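Local coordinates for endo-beta-1,2-glucanase (Talaromyces funiculosus, PDB 6IMV), which hydrolyses the beta-1,2-glucosidic bonds inside beta-1,2-glucan chains, and is held here in complex with the disaccharide sophorose, at residues N159-L164 / T221-Q226; F77-K82 / L141-S146; P292-K297 / K477-E482; P278-V283 / S473-N478. All blocks are in the same frame, centred on the assembly; numbering follows the deposited sequence.

Interaction 1: N159-L164 / T221-Q226; sequences NRVPGL and TDIKNQ. With NAG (2-acetamido-2-deoxy-beta-D-glucopyranose), chain G; BGC (beta-D-glucopyranose), chain D.
Thr-221 pairs with Val-161 through two backbone bonds. Its N donates to Val-161 O, and its O accepts Val-161 N. The two side chains lie side by side on one face of the sheet, with Val-161 CG1 3.9 Å from Thr-221 CB. Phe-210 of helix 186-210 packs on both.

Asp-222 faces Arg-160 as a non-hydrogen-bonded pair, side chains on the other face. The two run the same way, and the carboxylate plane is turned 50° from the guanidinium. Arg-160 CG lies 3.5 Å from Asp-222 OD1, while Arg-160 NE is 4.2 Å from it, too far for a salt bridge. That NE is instead paired with Glu-240, and the guanidinium makes a cation-pi contact with Trp-157.

Ile-223 N donates to Asn-159 O at 2.9 Å in a nearly straight bond. Its CD1 reaches Val-161 CG1 at 4.2 Å. A water also donates to Asn-159 O.

Asn-225 carries an N-linked glycan: its ND2 is bonded to C1 of NAG (chain G). Asn-225 OD1 accepts a hydrogen bond from Ser-227 N.

Gln-226 and Asn-159 grip each other twice. Gln-226 N donates to Asn-159 OD1 at 2.7 Å, nearly along the C=O axis. Asn-159 N donates to Gln-226 OE1 at 2.8 Å, from above the amide plane. The side chains cross at about a right angle. CG of Gln-226 sits between its backbone N and carbonyl carbon (chi1 62°), and the rest of the chain extends past Asn-159 OD1.

Strand 160-162 is an outer strand of the antiparallel sheet 160-162, 220-223, 237-239, and leads into helix 163-182 beside the bound glucose of chain D.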
# COMPACT_ATOMS: atom_id res chain seq x y z
N ASN A 159 0.48 -0.30 -23.95
CA ASN A 159 -0.90 -0.62 -24.34
C ASN A 159 -1.62 -1.51 -23.31
O ASN A 159 -2.55 -2.23 -23.65
CB ASN A 159 -0.91 -1.27 -25.73
CG ASN A 159 -0.35 -0.34 -26.78
OD1 ASN A 159 -0.67 0.84 -26.81
ND2 ASN A 159 0.54 -0.87 -27.60
N ARG A 160 -1.21 -1.43 -22.05
CA ARG A 160 -1.83 -2.22 -20.98
C ARG A 160 -1.92 -1.32 -19.75
O ARG A 160 -0.94 -0.62 -19.45
CB ARG A 160 -1.00 -3.46 -20.63
CG ARG A 160 -0.89 -4.49 -21.75
CD ARG A 160 0.10 -5.59 -21.43
NE ARG A 160 -0.40 -6.48 -20.38
CZ ARG A 160 0.16 -6.66 -19.18
NH1 ARG A 160 1.34 -6.15 -18.90
NH2 ARG A 160 -0.48 -7.37 -18.27
N VAL A 161 -3.08 -1.35 -19.05
CA VAL A 161 -3.26 -0.50 -17.88
C VAL A 161 -4.02 -1.27 -16.79
O VAL A 161 -5.04 -1.91 -17.07
CB VAL A 161 -3.92 0.84 -18.24
CG1 VAL A 161 -5.33 0.68 -18.78
CG2 VAL A 161 -3.91 1.81 -17.07
N PRO A 162 -3.52 -1.27 -15.53
CA PRO A 162 -4.14 -2.01 -14.44
C PRO A 162 -5.08 -1.13 -13.61
O PRO A 162 -4.70 -0.01 -13.20
CB PRO A 162 -2.90 -2.40 -13.62
CG PRO A 162 -2.02 -1.17 -13.71
CD PRO A 162 -2.29 -0.60 -15.09
N GLY A 163 -6.30 -1.63 -13.38
CA GLY A 163 -7.30 -0.92 -12.60
C GLY A 163 -6.89 -0.80 -11.13
O GLY A 163 -7.10 0.24 -10.51
N LEU A 164 -6.31 -1.87 -10.57
CA LEU A 164 -6.05 -1.94 -9.13
C LEU A 164 -5.15 -0.78 -8.69
O LEU A 164 -5.49 -0.03 -7.78
CB LEU A 164 -5.44 -3.29 -8.79
CG LEU A 164 -5.25 -3.59 -7.30
CD1 LEU A 164 -5.45 -5.07 -7.03
CD2 LEU A 164 -3.87 -3.15 -6.82
N THR A 221 -6.67 -3.64 -18.67
CA THR A 221 -7.26 -3.28 -19.95
C THR A 221 -6.16 -3.22 -21.01
O THR A 221 -5.11 -2.59 -20.80
CB THR A 221 -8.03 -1.96 -19.86
OG1 THR A 221 -9.20 -2.20 -19.09
CG2 THR A 221 -8.42 -1.41 -21.22
N ASP A 222 -6.41 -3.90 -22.13
CA ASP A 222 -5.59 -3.84 -23.33
C ASP A 222 -6.13 -2.71 -24.22
O ASP A 222 -7.34 -2.64 -24.50
CB ASP A 222 -5.61 -5.19 -24.06
CG ASP A 222 -4.93 -6.29 -23.26
OD1 ASP A 222 -4.02 -5.97 -22.47
OD2 ASP A 222 -5.33 -7.44 -23.42
N ILE A 223 -5.21 -1.82 -24.61
CA ILE A 223 -5.47 -0.63 -25.40
C ILE A 223 -4.98 -0.92 -26.82
O ILE A 223 -3.88 -1.39 -26.99
CB ILE A 223 -4.74 0.58 -24.79
CG1 ILE A 223 -5.02 0.72 -23.29
CG2 ILE A 223 -5.08 1.86 -25.55
CD1 ILE A 223 -4.16 1.77 -22.61
N LYS A 224 -5.79 -0.63 -27.84
CA LYS A 224 -5.36 -0.86 -29.21
C LYS A 224 -4.05 -0.10 -29.46
O LYS A 224 -3.09 -0.68 -29.91
CB LYS A 224 -6.40 -0.41 -30.23
CG LYS A 224 -6.00 -0.65 -31.69
CD LYS A 224 -5.71 -2.11 -31.96
CE LYS A 224 -5.60 -2.43 -33.44
NZ LYS A 224 -6.93 -2.65 -34.03
N ASN A 225 -4.03 1.20 -29.15
CA ASN A 225 -2.85 2.01 -29.39
C ASN A 225 -2.85 3.22 -28.44
O ASN A 225 -3.63 4.15 -28.59
CB ASN A 225 -2.76 2.37 -30.87
CG ASN A 225 -1.48 3.09 -31.23
OD1 ASN A 225 -0.82 3.67 -30.36
ND2 ASN A 225 -1.12 3.08 -32.51
N GLN A 226 -1.93 3.18 -27.47
CA GLN A 226 -1.75 4.21 -26.43
C GLN A 226 -1.49 5.60 -27.02
O GLN A 226 -1.71 6.62 -26.35
CB GLN A 226 -0.60 3.79 -25.51
CG GLN A 226 0.75 3.66 -26.20
CD GLN A 226 1.77 2.89 -25.38
OE1 GLN A 226 1.48 2.29 -24.35
NE2 GLN A 226 3.00 2.89 -25.86
C1 NAG G . 0.06 3.76 -32.99
C2 NAG G . 0.74 3.11 -34.20
C3 NAG G . 1.88 3.99 -34.73
C4 NAG G . 1.43 5.43 -34.95
C5 NAG G . 0.76 5.97 -33.69
C6 NAG G . 0.20 7.36 -33.94
C7 NAG G . 0.84 0.67 -34.22
C8 NAG G . 1.56 -0.53 -33.68
N2 NAG G . 1.32 1.84 -33.80
O3 NAG G . 2.34 3.45 -35.96
O4 NAG G . 2.56 6.26 -35.23
O5 NAG G . -0.32 5.11 -33.32
O6 NAG G . -0.68 7.31 -35.07
O7 NAG G . -0.12 0.60 -34.97
C2 BGC D . -0.65 -6.06 -8.51
C3 BGC D . -0.52 -4.79 -9.35
C4 BGC D . -0.48 -5.16 -10.83
C5 BGC D . -1.72 -5.98 -11.17
C6 BGC D . -1.82 -6.45 -12.60
C1 BGC D . -1.85 -6.87 -8.97
O2 BGC D . -0.89 -5.71 -7.15
O3 BGC D . 0.65 -4.06 -9.02
O4 BGC D . -0.45 -3.97 -11.61
O5 BGC D . -1.77 -7.14 -10.36
O6 BGC D . -0.70 -7.25 -12.90
O HOH W 1 1.17 1.13 -29.96
O HOH W 2 -2.27 -4.50 -24.99

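Interaction 2: F77-K82 / L141-S146. With BGC (beta-D-glucopyranose), chain D; BGC (beta-D-glucopyranose), chain I.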
# COMPACT_ATOMS: atom_id res chain seq x y z
N PHE A 77 11.69 1.73 -12.55
CA PHE A 77 10.27 1.60 -12.89
C PHE A 77 9.45 1.80 -11.61
O PHE A 77 9.98 1.70 -10.50
CB PHE A 77 9.98 0.23 -13.50
CG PHE A 77 10.40 -0.92 -12.62
CD1 PHE A 77 9.56 -1.38 -11.62
CD2 PHE A 77 11.64 -1.50 -12.76
CE1 PHE A 77 9.94 -2.43 -10.80
CE2 PHE A 77 12.02 -2.55 -11.94
CZ PHE A 77 11.17 -3.01 -10.96
N SER A 78 8.15 2.08 -11.78
CA SER A 78 7.21 2.19 -10.68
C SER A 78 5.80 2.04 -11.25
O SER A 78 5.63 1.60 -12.39
CB SER A 78 7.40 3.49 -9.90
OG SER A 78 6.71 3.45 -8.64
N ALA A 79 4.79 2.35 -10.43
CA ALA A 79 3.40 2.17 -10.80
C ALA A 79 2.54 3.04 -9.89
O ALA A 79 3.03 3.58 -8.90
CB ALA A 79 3.03 0.71 -10.69
N ALA A 80 1.25 3.15 -10.23
CA ALA A 80 0.30 4.03 -9.54
C ALA A 80 0.12 3.59 -8.08
O ALA A 80 -0.23 4.40 -7.23
CB ALA A 80 -1.01 4.06 -10.29
N SER A 81 0.39 2.31 -7.80
CA SER A 81 0.34 1.73 -6.45
C SER A 81 1.40 2.36 -5.53
O SER A 81 1.11 2.70 -4.38
CB SER A 81 0.49 0.23 -6.54
OG SER A 81 1.50 -0.12 -7.47
N LYS A 82 2.63 2.55 -6.04
CA LYS A 82 3.70 3.20 -5.25
C LYS A 82 3.43 4.71 -5.17
O LYS A 82 3.64 5.34 -4.15
CB LYS A 82 5.09 2.91 -5.83
CG LYS A 82 5.44 1.43 -5.94
CD LYS A 82 5.07 0.81 -7.27
CE LYS A 82 5.04 -0.71 -7.22
NZ LYS A 82 4.03 -1.20 -6.25
N LEU A 141 -2.31 5.52 -15.26
CA LEU A 141 -0.90 5.19 -15.40
C LEU A 141 -0.72 3.68 -15.51
O LEU A 141 -1.23 2.92 -14.68
CB LEU A 141 -0.11 5.72 -14.20
CG LEU A 141 -0.14 7.23 -13.97
CD1 LEU A 141 0.64 7.57 -12.71
CD2 LEU A 141 0.41 7.99 -15.17
N PRO A 142 0.08 3.21 -16.49
CA PRO A 142 0.55 1.83 -16.52
C PRO A 142 1.73 1.71 -15.54
O PRO A 142 2.05 2.68 -14.89
CB PRO A 142 1.02 1.69 -17.97
CG PRO A 142 1.63 3.04 -18.25
CD PRO A 142 0.71 4.02 -17.55
N TRP A 143 2.36 0.55 -15.47
CA TRP A 143 3.74 0.48 -14.95
C TRP A 143 4.63 1.30 -15.90
O TRP A 143 4.50 1.19 -17.11
CB TRP A 143 4.22 -0.96 -14.83
CG TRP A 143 3.61 -1.71 -13.69
CD1 TRP A 143 2.33 -2.16 -13.59
CD2 TRP A 143 4.27 -2.11 -12.47
NE1 TRP A 143 2.14 -2.81 -12.41
CE2 TRP A 143 3.31 -2.79 -11.69
CE3 TRP A 143 5.57 -1.97 -11.97
CZ2 TRP A 143 3.61 -3.31 -10.44
CZ3 TRP A 143 5.86 -2.48 -10.72
CH2 TRP A 143 4.89 -3.15 -9.97
N PHE A 144 5.49 2.14 -15.32
CA PHE A 144 6.22 3.16 -16.08
C PHE A 144 7.69 3.18 -15.66
O PHE A 144 8.04 2.77 -14.55
CB PHE A 144 5.60 4.54 -15.87
CG PHE A 144 5.41 4.96 -14.43
CD1 PHE A 144 6.47 5.44 -13.68
CD2 PHE A 144 4.16 4.88 -13.84
CE1 PHE A 144 6.28 5.81 -12.35
CE2 PHE A 144 3.97 5.27 -12.52
CZ PHE A 144 5.03 5.73 -11.78
N THR A 145 8.52 3.69 -16.57
CA THR A 145 9.92 3.98 -16.35
C THR A 145 10.03 5.46 -15.96
O THR A 145 9.57 6.31 -16.71
CB THR A 145 10.74 3.65 -17.60
OG1 THR A 145 10.57 2.27 -17.91
CG2 THR A 145 12.21 3.98 -17.45
N SER A 146 10.61 5.74 -14.80
CA SER A 146 10.64 7.09 -14.24
C SER A 146 12.07 7.66 -14.16
O SER A 146 12.26 8.76 -13.63
CB SER A 146 9.95 7.11 -12.88
OG SER A 146 10.37 6.01 -12.10
C2 BGC D . -0.65 -6.06 -8.51
C3 BGC D . -0.52 -4.79 -9.35
C4 BGC D . -0.48 -5.16 -10.83
C5 BGC D . -1.72 -5.98 -11.17
C6 BGC D . -1.82 -6.45 -12.60
C1 BGC D . -1.85 -6.87 -8.97
O2 BGC D . -0.89 -5.71 -7.15
O3 BGC D . 0.65 -4.06 -9.02
O4 BGC D . -0.45 -3.97 -11.61
O5 BGC D . -1.77 -7.14 -10.36
O6 BGC D . -0.70 -7.25 -12.90
C2 BGC I . 7.50 -6.39 -8.94
C3 BGC I . 8.77 -5.98 -8.16
C4 BGC I . 8.47 -4.90 -7.10
C5 BGC I . 7.23 -5.30 -6.28
C6 BGC I . 6.82 -4.25 -5.25
C1 BGC I . 6.36 -6.71 -7.98
O1 BGC I . 5.15 -7.06 -8.64
O2 BGC I . 7.79 -7.56 -9.69
O3 BGC I . 9.78 -5.51 -9.05
O4 BGC I . 9.60 -4.67 -6.24
O5 BGC I . 6.13 -5.57 -7.15
O6 BGC I . 6.40 -3.07 -5.93
O HOH W 3 0.26 1.66 -12.62
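Trp-143 lies with one indole face on Ala-79. The methyl CB sits over the five-membered ring, 3.7 Å from its centroid and 16° off the normal, a CH-pi contact. The Trp-143 ring edge also meets Phe-77 CD1, 4.0 Å from CZ3. These two side chains lie side by side and point the same way. Lys-82 crosses the indole at about a right angle, with CE 3.7 Å from Trp-143 CH2.

Phe-144 turns its ring to the other strand. CG lies between the backbone N and the carbonyl carbon (chi1 52°). One ring face covers the Ser-78 to Ala-79 peptide, with Ser-78 C over its centre. Ser-78 CB touches Phe-144 CE1 at 3.6 Å. Ser-78 and Phe-144 also exchange both backbone hydrogen bonds, which join strands 71-78 and 144-145.

Phe-77 pairs with Thr-145 as a non-hydrogen-bonded antiparallel pair. The edge of the Phe-77 ring approaches O3 of the chain I glucose, with Phe-77 CZ at 3.4 Å.

Trp-143 NE1 donates a nearly straight bond to O4 of the chain D glucose, 2.9 Å long. An alanine in place of Trp-143 would probably leave O4 without this donor and open a gap beside Phe-77 and Lys-82.

Lys-82 NZ is bonded to Ser-81 OG and forms a salt bridge with Asp-434. Asp-60 and Asn-348 hold the chain I sugar by hydrogen bonds. The contact therefore builds a mixed wall for the sugar pocket: aromatic edges and a directed N-H meet the sugar oxygens, while Ala-79 CB packs on one face of the indole.

Interaction 3: P292-K297 / K477-E482. With NAG (2-acetamido-2-deoxy-beta-D-glucopyranose), chain H.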
# COMPACT_ATOMS: atom_id res chain seq x y z
N PRO A 292 -11.65 -20.94 17.24
CA PRO A 292 -11.84 -20.33 15.92
C PRO A 292 -11.91 -18.80 15.94
O PRO A 292 -12.43 -18.23 16.88
CB PRO A 292 -13.17 -20.94 15.45
CG PRO A 292 -13.91 -21.22 16.73
CD PRO A 292 -12.85 -21.65 17.71
N ILE A 293 -11.37 -18.17 14.88
CA ILE A 293 -11.50 -16.74 14.64
C ILE A 293 -12.10 -16.54 13.24
O ILE A 293 -11.49 -16.92 12.24
CB ILE A 293 -10.15 -16.00 14.76
CG1 ILE A 293 -9.46 -16.23 16.11
CG2 ILE A 293 -10.36 -14.51 14.51
CD1 ILE A 293 -7.98 -15.97 16.08
N THR A 294 -13.28 -15.92 13.18
CA THR A 294 -13.95 -15.63 11.91
C THR A 294 -13.26 -14.45 11.23
O THR A 294 -13.11 -13.37 11.83
CB THR A 294 -15.44 -15.32 12.10
OG1 THR A 294 -16.03 -16.42 12.80
CG2 THR A 294 -16.15 -15.09 10.79
N VAL A 295 -12.86 -14.66 9.97
CA VAL A 295 -12.21 -13.65 9.17
C VAL A 295 -12.85 -13.61 7.79
O VAL A 295 -13.51 -14.56 7.35
CB VAL A 295 -10.70 -13.91 9.07
CG1 VAL A 295 -10.04 -13.88 10.43
CG2 VAL A 295 -10.39 -15.21 8.34
N GLN A 296 -12.59 -12.50 7.09
CA GLN A 296 -12.75 -12.42 5.65
C GLN A 296 -11.69 -13.29 4.98
O GLN A 296 -10.48 -13.09 5.18
CB GLN A 296 -12.57 -10.97 5.19
CG GLN A 296 -12.68 -10.82 3.67
CD GLN A 296 -12.46 -9.39 3.27
OE1 GLN A 296 -13.41 -8.63 3.13
NE2 GLN A 296 -11.20 -9.02 3.11
N LYS A 297 -12.14 -14.25 4.17
CA LYS A 297 -11.25 -15.11 3.42
C LYS A 297 -10.38 -14.25 2.49
O LYS A 297 -10.88 -13.35 1.82
CB LYS A 297 -12.05 -16.14 2.64
CG LYS A 297 -11.22 -17.28 2.05
CD LYS A 297 -12.07 -18.28 1.32
CE LYS A 297 -11.26 -19.43 0.78
NZ LYS A 297 -12.13 -20.42 0.11
N LYS A 477 -21.89 -12.92 10.04
CA LYS A 477 -22.82 -13.10 11.16
C LYS A 477 -22.17 -14.02 12.20
O LYS A 477 -21.34 -14.87 11.88
CB LYS A 477 -24.12 -13.71 10.63
CG LYS A 477 -24.71 -12.96 9.45
CD LYS A 477 -25.80 -13.70 8.72
CE LYS A 477 -25.27 -14.58 7.61
NZ LYS A 477 -26.38 -15.13 6.80
N ASN A 478 -22.56 -13.86 13.47
CA ASN A 478 -22.14 -14.76 14.55
C ASN A 478 -20.61 -14.95 14.51
O ASN A 478 -20.13 -16.08 14.48
CB ASN A 478 -22.86 -16.11 14.44
CG ASN A 478 -24.33 -15.96 14.14
OD1 ASN A 478 -25.09 -15.46 14.97
ND2 ASN A 478 -24.76 -16.40 12.96
N LEU A 479 -19.87 -13.83 14.51
CA LEU A 479 -18.40 -13.85 14.55
C LEU A 479 -17.95 -14.73 15.72
O LEU A 479 -18.54 -14.65 16.78
CB LEU A 479 -17.84 -12.44 14.74
CG LEU A 479 -18.10 -11.44 13.61
CD1 LEU A 479 -17.26 -10.20 13.81
CD2 LEU A 479 -17.82 -12.06 12.25
N LYS A 480 -16.91 -15.53 15.50
CA LYS A 480 -16.21 -16.21 16.57
C LYS A 480 -14.83 -15.56 16.75
O LYS A 480 -14.28 -14.97 15.81
CB LYS A 480 -16.05 -17.71 16.26
CG LYS A 480 -17.36 -18.44 16.03
CD LYS A 480 -17.21 -19.88 15.61
CE LYS A 480 -18.40 -20.39 14.82
NZ LYS A 480 -18.28 -20.04 13.38
N GLY A 481 -14.32 -15.68 17.98
CA GLY A 481 -12.93 -15.43 18.27
C GLY A 481 -12.65 -13.99 18.63
O GLY A 481 -11.48 -13.60 18.72
N GLU A 482 -13.70 -13.20 18.89
CA GLU A 482 -13.51 -11.77 19.18
C GLU A 482 -12.88 -11.57 20.57
O GLU A 482 -12.42 -10.48 20.88
CB GLU A 482 -14.83 -11.00 19.07
CG GLU A 482 -15.37 -10.92 17.66
CD GLU A 482 -16.42 -9.84 17.49
OE1 GLU A 482 -17.61 -10.18 17.62
OE2 GLU A 482 -16.05 -8.66 17.25
C1 NAG H . -11.36 -19.10 -5.06
C2 NAG H . -12.20 -20.32 -4.70
C3 NAG H . -13.03 -20.70 -5.92
C4 NAG H . -13.93 -19.52 -6.27
C5 NAG H . -13.03 -18.36 -6.71
C6 NAG H . -13.80 -17.11 -7.12
C7 NAG H . -11.20 -21.85 -3.05
C8 NAG H . -10.26 -22.99 -2.85
N2 NAG H . -11.37 -21.44 -4.30
O3 NAG H . -13.80 -21.84 -5.61
O4 NAG H . -14.90 -19.91 -7.25
O5 NAG H . -12.18 -18.04 -5.59
O6 NAG H . -14.80 -16.81 -6.13
O7 NAG H . -11.75 -21.32 -2.11
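Thr-294 meets Lys-480 through two hydrogen bonds. Thr-294 N donates to Lys-480 O at 3.0 Å with an angle of 170°, from above the carbonyl plane. Lys-480 N donates to Thr-294 OG1, also at 3.0 Å. OG1 lies beside its own backbone N and anti to the carbonyl carbon (chi1 -55°). It is bonded to Asp-284 as well, and the same carboxylate forms a salt bridge with Lys-480 NZ.

These bonds tie the loop after helix 461-475 to strand 290-296, which pairs with strand 282-287 in a two-stranded antiparallel hairpin.

Apolar contacts lie on both flanks of the bonds. Thr-294 CG2 touches Leu-479 CD2 at 3.8 Å, the two side chains crossing at about a right angle. Pro-292 CG meets Lys-480 CD at 3.7 Å. An alanine at Thr-294 would probably leave Lys-480 N without its acceptor and open a gap beside Leu-479.

Close backbone packing completes the contact. Gly-481 CA comes within 3.2 Å of Pro-292 O. The site has no space for a CB next to Pro-292 O and Ile-293 CA, and the positive phi also favours glycine. Ile-293 CA makes a CA-H...O contact with Lys-480 O.

Interaction 4: P278-V283 / S473-N478; sequences PQLVSV and SRVFKN. With NAG (2-acetamido-2-deoxy-beta-D-glucopyranose), chain H.
Val-475 and Phe-476 of segment 473-478 pack on the chain that enters the beta hairpin of strands 282-287 and 290-296. The contact is near the surface and joins these two parts of the fold. No direct hydrogen bond links 278-283 with 473-478.

The apolar packing centres on Leu-280. Its two methyl groups divide between the partners: CD2 meets Val-475 CG2 at 3.9 Å, and CD1 lies at the edge of the Phe-476 ring, 3.9 Å from CE2. CG of Leu-280, anti to its backbone N (chi1 -174°), puts the branch point near both Val-475 CG2 and Phe-476 CE2.

Side chains also rest on backbone. Val-475 CG1 approaches Leu-280 O at 3.6 Å. Phe-476 CZ comes to 3.7 Å from Val-281 O, and CE1 lies the same distance from Ser-282 CA. Gln-296 of the neighbouring strand touches both Leu-280 and Phe-476.

A neighbouring glycan meets Gln-279, apart from this packing. Gln-279 OE1 accepts a hydrogen bond from O6 of NAG (chain H), and its NE2 is bonded to Asn-246 O.

The polar link between the segments is a water. It lies 2.6 Å from Ser-282 OG and donates to Lys-477 O at 2.9 Å.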
# COMPACT_ATOMS: atom_id res chain seq x y z
N PRO A 278 -19.79 -13.34 -4.58
CA PRO A 278 -19.24 -14.67 -4.30
C PRO A 278 -17.78 -14.66 -3.81
O PRO A 278 -17.31 -15.68 -3.32
CB PRO A 278 -19.34 -15.40 -5.66
CG PRO A 278 -20.40 -14.63 -6.43
CD PRO A 278 -20.22 -13.19 -5.99
N GLN A 279 -17.06 -13.54 -3.96
CA GLN A 279 -15.65 -13.46 -3.54
C GLN A 279 -15.54 -12.92 -2.10
O GLN A 279 -14.44 -12.88 -1.55
CB GLN A 279 -14.85 -12.61 -4.53
CG GLN A 279 -14.53 -13.32 -5.84
CD GLN A 279 -15.74 -13.60 -6.69
OE1 GLN A 279 -16.06 -14.75 -6.98
NE2 GLN A 279 -16.44 -12.55 -7.10
N LEU A 280 -16.67 -12.49 -1.52
CA LEU A 280 -16.75 -12.04 -0.12
C LEU A 280 -17.24 -13.21 0.73
O LEU A 280 -18.42 -13.55 0.68
CB LEU A 280 -17.68 -10.83 -0.03
CG LEU A 280 -17.76 -10.15 1.34
CD1 LEU A 280 -16.40 -9.60 1.75
CD2 LEU A 280 -18.81 -9.05 1.36
N VAL A 281 -16.33 -13.81 1.51
CA VAL A 281 -16.56 -15.12 2.12
C VAL A 281 -16.08 -15.09 3.58
O VAL A 281 -15.01 -14.58 3.91
CB VAL A 281 -15.85 -16.23 1.31
CG1 VAL A 281 -15.99 -17.60 1.97
CG2 VAL A 281 -16.35 -16.29 -0.12
N SER A 282 -16.90 -15.70 4.45
CA SER A 282 -16.57 -15.89 5.86
C SER A 282 -15.89 -17.25 6.03
O SER A 282 -16.39 -18.25 5.55
CB SER A 282 -17.82 -15.82 6.70
OG SER A 282 -17.51 -15.85 8.07
N VAL A 283 -14.74 -17.27 6.71
CA VAL A 283 -14.11 -18.52 7.10
C VAL A 283 -13.54 -18.35 8.51
O VAL A 283 -13.27 -17.23 8.96
CB VAL A 283 -13.00 -18.97 6.12
CG1 VAL A 283 -13.57 -19.34 4.77
CG2 VAL A 283 -11.90 -17.92 5.97
N SER A 473 -22.47 -7.01 6.34
CA SER A 473 -23.38 -7.54 7.37
C SER A 473 -24.15 -8.76 6.85
O SER A 473 -24.59 -9.58 7.65
CB SER A 473 -24.30 -6.47 7.93
OG SER A 473 -25.20 -6.00 6.95
N ARG A 474 -24.27 -8.90 5.52
CA ARG A 474 -24.96 -10.05 4.93
C ARG A 474 -24.11 -11.33 5.02
O ARG A 474 -24.66 -12.43 5.08
CB ARG A 474 -25.33 -9.77 3.47
CG ARG A 474 -26.56 -8.88 3.33
CD ARG A 474 -26.83 -8.39 1.92
NE ARG A 474 -27.28 -9.47 1.07
CZ ARG A 474 -27.54 -9.34 -0.23
NH1 ARG A 474 -27.50 -8.15 -0.80
NH2 ARG A 474 -27.81 -10.41 -0.95
N VAL A 475 -22.78 -11.18 5.01
CA VAL A 475 -21.85 -12.32 4.95
C VAL A 475 -21.33 -12.68 6.36
O VAL A 475 -21.16 -13.87 6.66
CB VAL A 475 -20.69 -12.02 3.99
CG1 VAL A 475 -19.56 -13.05 4.10
CG2 VAL A 475 -21.19 -11.93 2.55
N PHE A 476 -21.07 -11.66 7.19
CA PHE A 476 -20.39 -11.83 8.48
C PHE A 476 -21.38 -11.75 9.64
O PHE A 476 -21.68 -10.67 10.16
CB PHE A 476 -19.23 -10.84 8.59
CG PHE A 476 -18.17 -11.07 7.55
CD1 PHE A 476 -17.23 -12.08 7.71
CD2 PHE A 476 -18.14 -10.32 6.38
CE1 PHE A 476 -16.27 -12.31 6.74
CE2 PHE A 476 -17.19 -10.56 5.40
CZ PHE A 476 -16.24 -11.56 5.59
N LYS A 477 -21.89 -12.92 10.04
CA LYS A 477 -22.82 -13.10 11.16
C LYS A 477 -22.17 -14.02 12.20
O LYS A 477 -21.34 -14.87 11.88
CB LYS A 477 -24.12 -13.71 10.63
CG LYS A 477 -24.71 -12.96 9.45
CD LYS A 477 -25.80 -13.70 8.72
CE LYS A 477 -25.27 -14.58 7.61
NZ LYS A 477 -26.38 -15.13 6.80
N ASN A 478 -22.56 -13.86 13.47
CA ASN A 478 -22.14 -14.76 14.55
C ASN A 478 -20.61 -14.95 14.51
O ASN A 478 -20.13 -16.08 14.48
CB ASN A 478 -22.86 -16.11 14.44
CG ASN A 478 -24.33 -15.96 14.14
OD1 ASN A 478 -25.09 -15.46 14.97
ND2 ASN A 478 -24.76 -16.40 12.96
C1 NAG H . -11.36 -19.10 -5.06
C2 NAG H . -12.20 -20.32 -4.70
C3 NAG H . -13.03 -20.70 -5.92
C4 NAG H . -13.93 -19.52 -6.27
C5 NAG H . -13.03 -18.36 -6.71
C6 NAG H . -13.80 -17.11 -7.12
C7 NAG H . -11.20 -21.85 -3.05
C8 NAG H . -10.26 -22.99 -2.85
N2 NAG H . -11.37 -21.44 -4.30
O3 NAG H . -13.80 -21.84 -5.61
O4 NAG H . -14.90 -19.91 -7.25
O5 NAG H . -12.18 -18.04 -5.59
O6 NAG H . -14.80 -16.81 -6.13
O7 NAG H . -11.75 -21.32 -2.11
O HOH W 4 -19.58 -15.13 9.53

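Overall arrangement
The four contacts form two groups. Interactions 1 and 2 have centres 13 Å apart and touch, with Arg-160 O 3.4 Å from Pro-142 CB. Both border the glucose of chain D, and interaction 2 also reaches the glucose of chain I. Interactions 3 and 4 have centres 9 Å apart and share Lys-477 and Asn-478. Strands 282-287 and 290-296 join them, and both touch NAG (chain H). The centres of interactions 2 and 3 are about 37 Å apart, on opposite sides of the chain's centre. The Leu-280 side chain of interaction 4 is about 12 Å from a bound alpha-D-glucopyranose. Interactions 1 and 4 approach to about 12 Å between nearest atoms without touching.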